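Local atomic coordinates of catalase-3 (Neurospora crassa, PDB entry 3EJ6), a protein that breaks down hydrogen peroxide into oxygen and water with the help of a bound heme, probably protecting the cell from peroxide damage. Residues G541-T546 against D592-A597; H384-D389 against H402-Y407; V596-E601 against A634-A639. One frame throughout, in Å; residues are numbered along the deposited sequence.

Contact 1: G541-T546 against D592-A597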
loop_
_atom_site.group_PDB
_atom_site.type_symbol
_atom_site.label_atom_id
_atom_site.label_comp_id
_atom_site.label_asym_id
_atom_site.label_seq_id
_atom_site.Cartn_x
_atom_site.Cartn_y
_atom_site.Cartn_z
ATOM N N GLY A 541 -40.297 26.922 -8.183
ATOM C CA GLY A 541 -40.313 26.717 -9.631
ATOM C C GLY A 541 -41.397 27.536 -10.308
ATOM O O GLY A 541 -42.587 27.265 -10.135
ATOM N N VAL A 542 -40.983 28.538 -11.080
ATOM C CA VAL A 542 -41.916 29.417 -11.789
ATOM C C VAL A 542 -42.148 28.926 -13.220
ATOM O O VAL A 542 -41.320 29.152 -14.107
ATOM C CB VAL A 542 -41.408 30.875 -11.818
ATOM C CG1 VAL A 542 -42.379 31.768 -12.581
ATOM C CG2 VAL A 542 -41.207 31.393 -10.403
ATOM N N LEU A 543 -43.277 28.255 -13.435
ATOM C CA LEU A 543 -43.644 27.745 -14.758
ATOM C C LEU A 543 -44.166 28.878 -15.640
ATOM O O LEU A 543 -45.247 29.417 -15.395
ATOM C CB LEU A 543 -44.693 26.633 -14.648
ATOM C CG LEU A 543 -44.170 25.250 -14.247
ATOM C CD1 LEU A 543 -43.642 25.252 -12.821
ATOM C CD2 LEU A 543 -45.259 24.201 -14.409
ATOM N N SER A 544 -43.389 29.226 -16.662
ATOM C CA SER A 544 -43.735 30.310 -17.581
ATOM C C SER A 544 -43.606 29.850 -19.035
ATOM O O SER A 544 -43.369 28.670 -19.305
ATOM C CB SER A 544 -42.832 31.521 -17.327
ATOM O OG SER A 544 -43.247 32.641 -18.089
ATOM N N THR A 545 -43.776 30.791 -19.961
ATOM C CA THR A 545 -43.638 30.520 -21.392
ATOM C C THR A 545 -42.971 31.698 -22.104
ATOM O O THR A 545 -42.999 32.829 -21.616
ATOM C CB THR A 545 -45.006 30.228 -22.046
ATOM O OG1 THR A 545 -44.824 29.917 -23.434
ATOM C CG2 THR A 545 -45.940 31.424 -21.910
ATOM N N THR A 546 -42.378 31.416 -23.261
ATOM C CA THR A 546 -41.669 32.429 -24.051
ATOM C C THR A 546 -42.590 33.271 -24.943
ATOM O O THR A 546 -42.154 34.276 -25.506
ATOM C CB THR A 546 -40.588 31.781 -24.943
ATOM O OG1 THR A 546 -41.194 30.829 -25.827
ATOM C CG2 THR A 546 -39.538 31.083 -24.090
ATOM N N ASP A 592 -39.343 23.296 -3.872
ATOM C CA ASP A 592 -40.177 23.131 -2.679
ATOM C C ASP A 592 -41.610 23.568 -2.957
ATOM O O ASP A 592 -42.547 23.035 -2.369
ATOM C CB ASP A 592 -39.616 23.944 -1.513
ATOM C CG ASP A 592 -38.165 23.624 -1.227
ATOM O OD1 ASP A 592 -37.737 22.486 -1.512
ATOM O OD2 ASP A 592 -37.453 24.515 -0.722
ATOM N N ALA A 593 -41.762 24.547 -3.846
ATOM C CA ALA A 593 -43.072 25.039 -4.270
ATOM C C ALA A 593 -43.096 25.256 -5.782
ATOM O O ALA A 593 -42.067 25.542 -6.394
ATOM C CB ALA A 593 -43.406 26.333 -3.547
ATOM N N VAL A 594 -44.279 25.112 -6.374
ATOM C CA VAL A 594 -44.468 25.297 -7.814
ATOM C C VAL A 594 -45.518 26.377 -8.066
ATOM O O VAL A 594 -46.535 26.435 -7.377
ATOM C CB VAL A 594 -44.908 23.984 -8.494
ATOM C CG1 VAL A 594 -45.094 24.188 -9.992
ATOM C CG2 VAL A 594 -43.890 22.882 -8.230
ATOM N N VAL A 595 -45.263 27.230 -9.054
ATOM C CA VAL A 595 -46.180 28.323 -9.388
ATOM C C VAL A 595 -46.217 28.578 -10.896
ATOM O O VAL A 595 -45.179 28.768 -11.528
ATOM C CB VAL A 595 -45.802 29.628 -8.643
ATOM C CG1 VAL A 595 -44.344 29.996 -8.896
ATOM C CG2 VAL A 595 -46.730 30.768 -9.045
ATOM N N VAL A 596 -47.422 28.571 -11.460
ATOM C CA VAL A 596 -47.621 28.854 -12.880
ATOM C C VAL A 596 -47.810 30.356 -13.091
ATOM O O VAL A 596 -48.732 30.956 -12.537
ATOM C CB VAL A 596 -48.845 28.105 -13.442
ATOM C CG1 VAL A 596 -48.996 28.369 -14.935
ATOM C CG2 VAL A 596 -48.723 26.612 -13.174
ATOM N N ALA A 597 -46.930 30.953 -13.891
ATOM C CA ALA A 597 -47.023 32.374 -14.227
ATOM C C ALA A 597 -48.219 32.625 -15.144
ATOM O O ALA A 597 -48.652 31.728 -15.870
ATOM C CB ALA A 597 -45.739 32.849 -14.889
#

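Contact 2: H384-D389 against H402-Y407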
loop_
_atom_site.group_PDB
_atom_site.type_symbol
_atom_site.label_atom_id
_atom_site.label_comp_id
_atom_site.label_asym_id
_atom_site.label_seq_id
_atom_site.Cartn_x
_atom_site.Cartn_y
_atom_site.Cartn_z
ATOM N N HIS A 384 3.921 17.152 19.508
ATOM C CA HIS A 384 5.248 16.871 20.067
ATOM C C HIS A 384 5.281 15.500 20.742
ATOM O O HIS A 384 4.697 15.310 21.810
ATOM C CB HIS A 384 5.650 17.952 21.074
ATOM C CG HIS A 384 5.643 19.336 20.506
ATOM N ND1 HIS A 384 6.676 19.831 19.739
ATOM C CD2 HIS A 384 4.727 20.329 20.589
ATOM C CE1 HIS A 384 6.396 21.070 19.375
ATOM N NE2 HIS A 384 5.219 21.396 19.879
ATOM N N ASN A 385 5.967 14.553 20.108
ATOM C CA ASN A 385 6.124 13.199 20.648
ATOM C C ASN A 385 7.337 12.496 20.033
ATOM O O ASN A 385 8.077 13.107 19.263
ATOM C CB ASN A 385 4.837 12.383 20.448
ATOM C CG ASN A 385 4.413 12.287 18.989
ATOM O OD1 ASN A 385 5.245 12.194 18.088
ATOM N ND2 ASN A 385 3.106 12.298 18.755
ATOM N N ASN A 386 7.537 11.224 20.378
ATOM C CA ASN A 386 8.669 10.435 19.875
ATOM C C ASN A 386 8.316 9.526 18.687
ATOM O O ASN A 386 8.977 8.511 18.460
ATOM C CB ASN A 386 9.280 9.610 21.015
ATOM C CG ASN A 386 9.870 10.479 22.117
ATOM O OD1 ASN A 386 9.756 10.159 23.300
ATOM N ND2 ASN A 386 10.502 11.583 21.733
ATOM N N HIS A 387 7.289 9.902 17.925
ATOM C CA HIS A 387 6.881 9.144 16.735
ATOM C C HIS A 387 7.763 9.497 15.548
ATOM O O HIS A 387 7.784 10.650 15.112
ATOM C CB HIS A 387 5.431 9.448 16.367
ATOM C CG HIS A 387 4.444 9.041 17.413
ATOM N ND1 HIS A 387 3.090 8.965 17.169
ATOM C CD2 HIS A 387 4.615 8.673 18.705
ATOM C CE1 HIS A 387 2.469 8.581 18.269
ATOM N NE2 HIS A 387 3.371 8.395 19.214
ATOM N N ARG A 388 8.475 8.508 15.016
ATOM C CA ARG A 388 9.315 8.731 13.840
ATOM C C ARG A 388 8.986 7.821 12.676
ATOM O O ARG A 388 8.367 6.768 12.834
ATOM C CB ARG A 388 10.795 8.567 14.186
ATOM C CG ARG A 388 11.275 9.496 15.268
ATOM C CD ARG A 388 11.264 10.940 14.806
ATOM N NE ARG A 388 11.819 11.809 15.836
ATOM C CZ ARG A 388 11.151 12.246 16.900
ATOM N NH1 ARG A 388 9.882 11.914 17.094
ATOM N NH2 ARG A 388 11.761 13.029 17.779
ATOM N N ASP A 389 9.414 8.272 11.500
ATOM C CA ASP A 389 9.411 7.475 10.275
ATOM C C ASP A 389 8.000 7.141 9.790
ATOM O O ASP A 389 7.052 7.882 10.060
ATOM C CB ASP A 389 10.263 6.207 10.463
ATOM C CG ASP A 389 11.692 6.514 10.863
ATOM O OD1 ASP A 389 12.023 7.701 11.068
ATOM O OD2 ASP A 389 12.489 5.560 10.966
ATOM N N HIS A 402 15.010 10.104 20.853
ATOM C CA HIS A 402 13.581 9.871 20.613
ATOM C C HIS A 402 13.042 8.723 21.471
ATOM O O HIS A 402 12.585 7.698 20.958
ATOM C CB HIS A 402 13.309 9.638 19.113
ATOM C CG HIS A 402 14.090 8.509 18.507
ATOM N ND1 HIS A 402 15.383 8.208 18.877
ATOM C CD2 HIS A 402 13.767 7.628 17.531
ATOM C CE1 HIS A 402 15.816 7.178 18.172
ATOM N NE2 HIS A 402 14.854 6.808 17.346
ATOM N N TYR A 403 13.096 8.921 22.784
ATOM C CA TYR A 403 12.651 7.914 23.751
ATOM C C TYR A 403 12.489 8.504 25.155
ATOM O O TYR A 403 13.068 9.545 25.474
ATOM C CB TYR A 403 13.640 6.743 23.796
ATOM C CG TYR A 403 15.066 7.161 24.079
ATOM C CD1 TYR A 403 15.563 7.169 25.379
ATOM C CD2 TYR A 403 15.915 7.557 23.049
ATOM C CE1 TYR A 403 16.870 7.556 25.645
ATOM C CE2 TYR A 403 17.221 7.948 23.305
ATOM C CZ TYR A 403 17.692 7.944 24.606
ATOM O OH TYR A 403 18.984 8.330 24.872
ATOM N N SER A 404 11.698 7.823 25.980
ATOM C CA SER A 404 11.488 8.207 27.379
ATOM C C SER A 404 11.524 6.958 28.264
ATOM O O SER A 404 10.982 5.922 27.878
ATOM C CB SER A 404 10.142 8.913 27.545
ATOM O OG SER A 404 10.008 9.984 26.626
ATOM N N PRO A 405 12.156 7.042 29.451
ATOM C CA PRO A 405 12.840 8.194 30.038
ATOM C C PRO A 405 14.244 8.379 29.470
ATOM O O PRO A 405 14.776 7.473 28.822
ATOM C CB PRO A 405 12.906 7.835 31.522
ATOM C CG PRO A 405 12.993 6.360 31.538
ATOM C CD PRO A 405 12.229 5.865 30.338
ATOM N N SER A 406 14.833 9.544 29.719
ATOM C CA SER A 406 16.136 9.886 29.149
ATOM C C SER A 406 16.791 11.074 29.850
ATOM O O SER A 406 16.130 12.066 30.163
ATOM C CB SER A 406 15.978 10.204 27.661
ATOM O OG SER A 406 17.195 10.657 27.091
ATOM N N TYR A 407 18.095 10.959 30.087
ATOM C CA TYR A 407 18.904 12.070 30.588
ATOM C C TYR A 407 19.296 13.007 29.445
ATOM O O TYR A 407 19.295 14.228 29.609
ATOM C CB TYR A 407 20.167 11.546 31.287
ATOM C CG TYR A 407 21.227 12.605 31.514
ATOM C CD1 TYR A 407 21.143 13.484 32.591
ATOM C CD2 TYR A 407 22.309 12.731 30.646
ATOM C CE1 TYR A 407 22.110 14.459 32.799
ATOM C CE2 TYR A 407 23.280 13.704 30.845
ATOM C CZ TYR A 407 23.175 14.566 31.921
ATOM O OH TYR A 407 24.134 15.530 32.125
#

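Contact 3: V596-E601 against A634-A639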
loop_
_atom_site.group_PDB
_atom_site.type_symbol
_atom_site.label_atom_id
_atom_site.label_comp_id
_atom_site.label_asym_id
_atom_site.label_seq_id
_atom_site.Cartn_x
_atom_site.Cartn_y
_atom_site.Cartn_z
ATOM N N VAL A 596 -47.422 28.571 -11.460
ATOM C CA VAL A 596 -47.621 28.854 -12.880
ATOM C C VAL A 596 -47.810 30.356 -13.091
ATOM O O VAL A 596 -48.732 30.956 -12.537
ATOM C CB VAL A 596 -48.845 28.105 -13.442
ATOM C CG1 VAL A 596 -48.996 28.369 -14.935
ATOM C CG2 VAL A 596 -48.723 26.612 -13.174
ATOM N N ALA A 597 -46.930 30.953 -13.891
ATOM C CA ALA A 597 -47.023 32.374 -14.227
ATOM C C ALA A 597 -48.219 32.625 -15.144
ATOM O O ALA A 597 -48.652 31.728 -15.870
ATOM C CB ALA A 597 -45.739 32.849 -14.889
ATOM N N GLU A 598 -48.743 33.847 -15.103
ATOM C CA GLU A 598 -49.926 34.208 -15.886
ATOM C C GLU A 598 -49.614 34.188 -17.380
ATOM O O GLU A 598 -48.630 34.781 -17.825
ATOM C CB GLU A 598 -50.450 35.588 -15.477
ATOM C CG GLU A 598 -51.785 35.964 -16.123
ATOM C CD GLU A 598 -52.399 37.223 -15.537
ATOM O OE1 GLU A 598 -53.627 37.403 -15.676
ATOM O OE2 GLU A 598 -51.660 38.034 -14.939
ATOM N N GLY A 599 -50.460 33.498 -18.143
ATOM C CA GLY A 599 -50.273 33.344 -19.588
ATOM C C GLY A 599 -49.608 32.032 -19.975
ATOM O O GLY A 599 -49.443 31.746 -21.162
ATOM N N ALA A 600 -49.239 31.233 -18.973
ATOM C CA ALA A 600 -48.540 29.963 -19.189
ATOM C C ALA A 600 -49.469 28.751 -19.055
ATOM O O ALA A 600 -49.051 27.693 -18.579
ATOM C CB ALA A 600 -47.374 29.843 -18.216
ATOM N N GLU A 601 -50.720 28.910 -19.481
ATOM C CA GLU A 601 -51.700 27.814 -19.482
ATOM C C GLU A 601 -51.621 27.055 -20.803
ATOM O O GLU A 601 -51.850 25.847 -20.856
ATOM C CB GLU A 601 -53.129 28.334 -19.294
ATOM C CG GLU A 601 -53.283 29.460 -18.279
ATOM C CD GLU A 601 -53.336 30.843 -18.912
ATOM O OE1 GLU A 601 -52.687 31.765 -18.377
ATOM O OE2 GLU A 601 -54.027 31.014 -19.940
ATOM N N ALA A 634 -49.411 26.816 -6.915
ATOM C CA ALA A 634 -50.090 28.088 -7.172
ATOM C C ALA A 634 -50.231 28.423 -8.658
ATOM O O ALA A 634 -49.657 27.756 -9.521
ATOM C CB ALA A 634 -49.365 29.216 -6.450
ATOM N N ALA A 635 -51.009 29.468 -8.932
ATOM C CA ALA A 635 -51.242 29.956 -10.294
ATOM C C ALA A 635 -51.750 31.402 -10.261
ATOM O O ALA A 635 -52.649 31.729 -9.486
ATOM C CB ALA A 635 -52.239 29.062 -11.009
ATOM N N VAL A 636 -51.177 32.255 -11.110
ATOM C CA VAL A 636 -51.481 33.692 -11.106
ATOM C C VAL A 636 -52.502 34.081 -12.179
ATOM O O VAL A 636 -52.264 33.888 -13.372
ATOM C CB VAL A 636 -50.205 34.535 -11.322
ATOM C CG1 VAL A 636 -50.513 36.020 -11.172
ATOM C CG2 VAL A 636 -49.116 34.116 -10.345
ATOM N N GLY A 637 -53.631 34.634 -11.740
ATOM C CA GLY A 637 -54.653 35.172 -12.643
ATOM C C GLY A 637 -55.322 34.115 -13.504
ATOM O O GLY A 637 -56.020 33.237 -12.994
ATOM N N SER A 638 -55.097 34.201 -14.814
ATOM C CA SER A 638 -55.634 33.227 -15.770
ATOM C C SER A 638 -54.900 31.884 -15.712
ATOM O O SER A 638 -55.356 30.902 -16.299
ATOM C CB SER A 638 -55.574 33.788 -17.193
ATOM O OG SER A 638 -54.243 34.095 -17.569
ATOM N N ALA A 639 -53.770 31.848 -15.004
ATOM C CA ALA A 639 -52.981 30.623 -14.819
ATOM C C ALA A 639 -53.712 29.526 -14.040
ATOM O O ALA A 639 -53.264 28.379 -14.019
ATOM C CB ALA A 639 -51.656 30.947 -14.139
#

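Contact 1: G541-T546 against D592-A597
Strands 539-543 and 593-596 form the middle of the parallel, doubly wound alpha/beta sheet in the C-terminal domain of this long catalase, a domain related to the class I glutamine amidotransferases. With the strand order 3-2-1-4-5-6, this pair is where the first strand meets the fourth and the winding of the sheet reverses. The two strands run at 20° to each other, with Val542 level with Val595 and Leu543 with Val596. Gly541 N donates to Ala593 O at 2.9 Å, and Gly541 O receives Val595 N. Val595 O then takes Leu543 N at 2.7 Å, and Leu543 O takes Ala597 N just past the end of the fourth strand.

Small and beta-branched residues suit a sheet buried on both faces. Val542 and Val595 stand side by side on the face covered by helices 550-563 and 660-673, Val542 CG2 lying 3.8 Å from Val595 CG1. That CG1 sits between the backbone N and the carbonyl carbon (chi1 54°), which brings it close to Gly541 O as well. Ala597 is small enough for its CB to settle 3.5 Å from Leu543 O and against Ser544 CB.

Leu543, Val594 and Val596 occupy the other face, under Ile622 and Leu623 of helix 618-628. Gly541 belongs to this face but brings no side chain, and Leu543 leans across to Val594, where packing is tightest: Leu543 CD1 approaches Val594 CG1 to 3.4 Å, closer than ordinary van der Waals contact.

Contact 2: H384-D389 against H402-Y407
Arg388 turns a flat face of its guanidinium to His402 while NH1 and NH2 donate to backbone carbonyls. His402 CB lies 3.9 Å above the guanidinium plane of Arg388, toward the rim of the group. Lower down the same side chain, Arg388 CG comes 3.8 Å from His402 CD2, and the guanidinium and imidazole planes are turned 40° apart. A bend at chi2 (-67°) folds the arginine back over its own loop, where NH1 donates to two carbonyls, both close to the guanidinium plane: Asn385 O at 3.1 Å, and His387 O, which is met from above its carbonyl plane. Arginine suits this place because its several N-H groups can serve carbonyls of its own irregular loop, pinning the guanidinium, while NH2 reaches Asn399 O weakly in the neighbouring one.

Asn386 makes the second patch of the contact, its small flat amide being able to lie against a peptide. It rests on the one joining His402 to Tyr403, with Asn386 CG 3.6 Å from Tyr403 N, and its ND2 lies near His402 CA. Asn386 OD1 is also 3.3 Å from Ser404 OG. Asn385 OD1 accepts His387 N in an Asx turn, while Asn385 ND2 sits 3.6 Å above the centre of the His387 ring.

Other subunits close round both segments. Asn385 and His387 bind Asp27 of the second subunit, whereas His402 O is hydrogen-bonded by His162 of the third subunit and Tyr403 OH bonds Asp184 of that subunit. Long irregular loops clamped between neighbours, with a partner's N-terminal arm against them, are characteristic of the wrapping region of catalase tetramers.

Contact 3: V596-E601 against A634-A639
Val596 and Ala635 form a parallel bridge at the ends of neighbouring strands: Val596 N donates to Ala634 O and Val636 N to Val596 O. Beyond it the chains diverge. Residues 597-600 make a type II turn, with Gly599 at the third position, where positive phi is easiest without a side chain; Gly637, likewise suited to its positive phi (65°), opens a tight bend that runs into helix 640-645.

Ala639 packs against the end of strand 593-596, its CB 3.3 Å from Val596 O, 3.8 Å from Val596 CG1 and also near Ala597 O. Glu598 lays its extended chain along the bend at Gly637: Glu598 CB is 3.3 Å from Val636 O, and Glu598 CG is 3.4 Å from Ser638 OG.

The polar link is Glu601, whose bend at chi2 (98°) returns the carboxylate to its own turn. Its OE1 takes Ser638 OG at 2.9 Å and Gly599 N at 2.8 Å, from opposite faces of the carboxylate plane. With an alanine here, Ser638 OG and Gly599 N would probably both lose their shared acceptor, leaving the turn less firmly tied to the 3-10 bend at Ser638.

Strand, sharp turn with positive phi, then helix resembles the nucleophile elbow of amidotransferase-like domains, though Gly637 carries no nucleophile here.

How the contacts relate
Contacts 1 and 3 are successive pairings in one sheet: strand 593-596 has 539-543 on one flank and 633-636 on the other, so Val596 and Ala597 serve both. Their centres lie 8 Å apart, and the contacts also touch directly, Leu543 O meeting Ala600 CB at 3.6 Å and Val595 CG2 meeting Ala634 CB at 4.0 Å. Contact 2 belongs to the catalase region on the other side of the chain's centre, its centre 67 Å from that of contact 1 and 75 Å from that of contact 3; even the nearest atoms are about 47 and 60 Å away. All three lie apart from the heme pocket and the predicted active-site residues His71 and Asn144.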